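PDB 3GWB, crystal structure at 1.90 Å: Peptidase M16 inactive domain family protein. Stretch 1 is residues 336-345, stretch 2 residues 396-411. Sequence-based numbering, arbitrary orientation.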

# COMPACT_ATOMS: atom_id res chain seq x y z
N GLU A 336 10.98 33.22 -9.01
CA GLU A 336 10.59 34.24 -8.04
C GLU A 336 10.98 33.83 -6.62
O GLU A 336 11.42 34.66 -5.83
N TYR A 337 10.82 32.55 -6.30
CA TYR A 337 11.17 32.06 -4.97
C TYR A 337 12.68 32.14 -4.71
O TYR A 337 13.11 32.59 -3.64
N LEU A 338 13.49 31.70 -5.67
CA LEU A 338 14.94 31.74 -5.50
C LEU A 338 15.44 33.18 -5.46
O LEU A 338 16.41 33.50 -4.76
N LYS A 339 14.76 34.04 -6.21
CA LYS A 339 15.10 35.45 -6.29
C LYS A 339 14.86 36.22 -4.99
O LYS A 339 15.74 36.92 -4.51
N ASN A 340 13.66 36.10 -4.43
CA ASN A 340 13.34 36.85 -3.22
C ASN A 340 13.34 36.08 -1.92
O ASN A 340 13.33 36.67 -0.84
N GLY A 341 13.36 34.75 -2.01
CA GLY A 341 13.35 33.95 -0.81
C GLY A 341 11.97 33.88 -0.19
O GLY A 341 11.01 34.40 -0.75
N PRO A 342 11.85 33.24 0.98
CA PRO A 342 10.56 33.13 1.66
C PRO A 342 10.28 34.35 2.54
O PRO A 342 11.21 35.05 2.93
N THR A 343 9.01 34.60 2.83
CA THR A 343 8.62 35.72 3.68
C THR A 343 8.71 35.26 5.13
O THR A 343 8.68 34.05 5.39
N GLN A 344 8.82 36.20 6.06
CA GLN A 344 8.89 35.88 7.49
C GLN A 344 7.74 34.97 7.88
O GLN A 344 7.92 34.01 8.62
N LYS A 345 6.54 35.29 7.40
CA LYS A 345 5.37 34.50 7.71
C LYS A 345 5.58 33.05 7.30
O LYS A 345 5.38 32.14 8.11
N THR A 396 17.17 31.77 9.27
CA THR A 396 16.60 33.07 8.93
C THR A 396 16.22 33.07 7.45
O THR A 396 16.68 32.22 6.68
N VAL A 397 15.37 34.01 7.05
CA VAL A 397 14.95 34.11 5.66
C VAL A 397 16.17 34.25 4.75
O VAL A 397 16.20 33.69 3.65
N GLU A 398 17.17 34.99 5.22
CA GLU A 398 18.39 35.21 4.46
C GLU A 398 19.18 33.92 4.28
O GLU A 398 19.70 33.65 3.20
N GLN A 399 19.27 33.11 5.33
CA GLN A 399 20.00 31.85 5.28
C GLN A 399 19.32 30.83 4.37
O GLN A 399 19.98 30.09 3.66
N VAL A 400 17.99 30.79 4.42
CA VAL A 400 17.25 29.87 3.57
C VAL A 400 17.42 30.30 2.11
O VAL A 400 17.74 29.49 1.24
N LYS A 401 17.23 31.59 1.84
CA LYS A 401 17.38 32.09 0.48
C LYS A 401 18.78 31.80 -0.08
O LYS A 401 18.94 31.42 -1.24
N ALA A 402 19.80 31.99 0.76
CA ALA A 402 21.17 31.74 0.32
C ALA A 402 21.39 30.28 -0.01
O ALA A 402 21.96 29.96 -1.06
N ALA A 403 20.94 29.40 0.87
CA ALA A 403 21.10 27.96 0.68
C ALA A 403 20.42 27.47 -0.59
O ALA A 403 21.03 26.74 -1.37
N MSE A 404 19.17 27.86 -0.80
CA MSE A 404 18.44 27.44 -1.99
C MSE A 404 19.15 27.93 -3.26
O MSE A 404 19.22 27.20 -4.25
N ASN A 405 19.68 29.15 -3.21
CA ASN A 405 20.39 29.71 -4.36
C ASN A 405 21.76 29.05 -4.54
O ASN A 405 22.30 29.01 -5.65
N LYS A 406 22.32 28.53 -3.46
CA LYS A 406 23.63 27.89 -3.53
C LYS A 406 23.55 26.49 -4.14
O LYS A 406 24.55 25.97 -4.65
N HIS A 407 22.38 25.88 -4.10
CA HIS A 407 22.23 24.53 -4.62
C HIS A 407 21.31 24.39 -5.83
O HIS A 407 21.29 23.35 -6.48
N LEU A 408 20.56 25.44 -6.14
CA LEU A 408 19.64 25.41 -7.27
C LEU A 408 19.80 26.63 -8.17
O LEU A 408 20.15 27.70 -7.70
N ASN A 409 19.52 26.44 -9.45
CA ASN A 409 19.63 27.52 -10.42
C ASN A 409 18.56 27.31 -11.48
O ASN A 409 18.38 26.21 -11.99
N VAL A 410 17.84 28.38 -11.81
CA VAL A 410 16.77 28.29 -12.81
C VAL A 410 17.27 27.87 -14.20
O VAL A 410 16.51 27.31 -14.98
N ASP A 411 18.53 28.15 -14.49
CA ASP A 411 19.11 27.82 -15.80
C ASP A 411 19.55 26.36 -15.93
O ASP A 411 20.00 25.94 -17.01

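What fills the apolar heart of the contact? Leu338 (m, t) leaves its helix sideways, yet it is the residue most covered by the other stretch. Its CD2 lies 3.7 Å from CB of Met404, a selenomethionine in the m, m, m rotamer, while its CD1 lies 4.2 Å from Leu408 CB and 4.0 Å from Val410 CG1. Tyr337 (chi1 t) also starts sideways, but its ring reaches in, and Met404 CE meets the ring edge 4.0 Å from CE2.

How does the packing continue past the helix end? Pro342 takes over, its CG 4.1 Å from Val400 CG1 and its CD 4.0 Å from Val397 CG1. Both valines are t and point toward the first stretch.

Why do the backbones come so close at Gly341? Its CA sits 4.0 Å from Lys401 CB, and a CB in ideal position would clash with that same atom; the positive phi also favours glycine. Lys401 (t, t, t, m) points toward this turn and runs its methylenes along it, with CG 4.0 Å from Leu338 O.

Where are the polar links? No direct hydrogen bond between the stretches is clear, but a water bridges them, accepting from Gln344 NE2 at 2.4 Å and from Val397 N at 2.8 Å.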

# COMPACT_ATOMS: atom_id res chain seq x y z
CB GLU A 336 9.08 34.49 -8.15
CG GLU A 336 8.44 35.23 -6.98
CD GLU A 336 9.10 36.56 -6.66
OE1 GLU A 336 9.38 37.33 -7.61
OE2 GLU A 336 9.32 36.83 -5.46
CB TYR A 337 10.72 30.61 -4.78
CG TYR A 337 10.90 30.11 -3.37
CD1 TYR A 337 10.15 30.65 -2.32
CD2 TYR A 337 11.81 29.09 -3.07
CE1 TYR A 337 10.32 30.20 -1.01
CE2 TYR A 337 11.98 28.63 -1.75
CZ TYR A 337 11.23 29.19 -0.73
OH TYR A 337 11.38 28.75 0.58
CB LEU A 338 15.65 31.01 -6.65
CG LEU A 338 15.51 29.49 -6.72
CD1 LEU A 338 16.37 28.96 -7.87
CD2 LEU A 338 15.95 28.87 -5.40
CB LYS A 339 14.32 36.10 -7.43
CG LYS A 339 14.59 37.60 -7.60
CD LYS A 339 13.74 38.18 -8.72
CE LYS A 339 13.95 39.68 -8.86
NZ LYS A 339 15.36 40.01 -9.22
CB ASN A 340 12.00 37.56 -3.39
CG ASN A 340 12.05 38.63 -4.45
OD1 ASN A 340 13.01 39.39 -4.52
ND2 ASN A 340 11.02 38.70 -5.29
CB PRO A 342 10.73 31.86 2.48
CG PRO A 342 12.15 31.99 2.93
CD PRO A 342 12.88 32.44 1.67
CB THR A 343 7.17 36.15 3.41
OG1 THR A 343 6.29 35.06 3.67
CG2 THR A 343 7.01 36.59 1.96
CB GLN A 344 8.81 37.14 8.35
CG GLN A 344 10.15 37.70 8.78
CD GLN A 344 11.05 36.65 9.40
OE1 GLN A 344 10.66 35.93 10.32
NE2 GLN A 344 12.27 36.56 8.89
CB LYS A 345 4.13 35.07 7.00
CG LYS A 345 2.87 34.23 7.22
CD LYS A 345 1.65 34.87 6.57
CE LYS A 345 1.79 34.96 5.05
NZ LYS A 345 1.98 33.63 4.40
CB THR A 396 17.61 34.22 9.17
OG1 THR A 396 18.79 33.99 8.39
CG2 THR A 396 18.00 34.30 10.64
CB VAL A 397 14.02 35.32 5.45
CG1 VAL A 397 13.78 35.55 3.96
CG2 VAL A 397 12.71 35.09 6.17
CB GLU A 398 19.26 36.27 5.16
CG GLU A 398 19.89 35.80 6.47
CD GLU A 398 20.51 36.93 7.28
OE1 GLU A 398 21.33 37.70 6.72
OE2 GLU A 398 20.19 37.04 8.49
CB GLN A 399 20.15 31.25 6.68
CG GLN A 399 20.95 32.11 7.64
CD GLN A 399 20.97 31.54 9.04
OE1 GLN A 399 19.92 31.22 9.60
NE2 GLN A 399 22.16 31.39 9.60
CB VAL A 400 15.76 29.85 3.95
CG1 VAL A 400 14.96 29.05 2.91
CG2 VAL A 400 15.59 29.24 5.33
CB LYS A 401 17.10 33.60 0.43
CG LYS A 401 17.39 34.26 -0.91
CD LYS A 401 17.11 35.76 -0.84
CE LYS A 401 17.47 36.46 -2.14
NZ LYS A 401 18.94 36.50 -2.39
CB ALA A 402 22.15 32.18 1.39
CB ALA A 403 20.54 27.21 1.89
CB MSE A 404 17.00 27.97 -1.96
CG MSE A 404 16.12 27.35 -0.86
SE MSE A 404 15.79 25.57 -1.03
CE MSE A 404 14.50 25.58 -2.19
CB ASN A 405 20.57 31.22 -4.20
CG ASN A 405 19.36 32.00 -4.67
OD1 ASN A 405 18.72 32.71 -3.89
ND2 ASN A 405 19.05 31.89 -5.95
CB LYS A 406 24.24 27.81 -2.13
CG LYS A 406 25.62 27.17 -2.07
CD LYS A 406 26.09 27.08 -0.62
CE LYS A 406 27.46 26.43 -0.52
NZ LYS A 406 27.85 26.22 0.91
CB HIS A 407 21.75 23.61 -3.50
CG HIS A 407 22.73 23.48 -2.37
ND1 HIS A 407 23.90 22.76 -2.49
CD2 HIS A 407 22.74 24.02 -1.13
CE1 HIS A 407 24.59 22.85 -1.37
NE2 HIS A 407 23.91 23.62 -0.53
CB LEU A 408 18.20 25.35 -6.77
CG LEU A 408 17.80 24.13 -5.94
CD1 LEU A 408 16.39 24.32 -5.42
CD2 LEU A 408 17.91 22.87 -6.80
CB ASN A 409 21.02 27.50 -11.07
CG ASN A 409 21.26 28.67 -12.00
OD1 ASN A 409 20.54 28.86 -12.99
ND2 ASN A 409 22.28 29.46 -11.69
CB VAL A 410 16.01 29.63 -12.94
CG1 VAL A 410 15.33 29.96 -11.62
CG2 VAL A 410 16.96 30.74 -13.35
CB ASP A 411 20.33 28.70 -16.09
CG ASP A 411 19.99 30.18 -16.17
OD1 ASP A 411 18.94 30.53 -16.75
OD2 ASP A 411 20.79 31.01 -15.67
O HOH W 1 14.53 35.75 9.06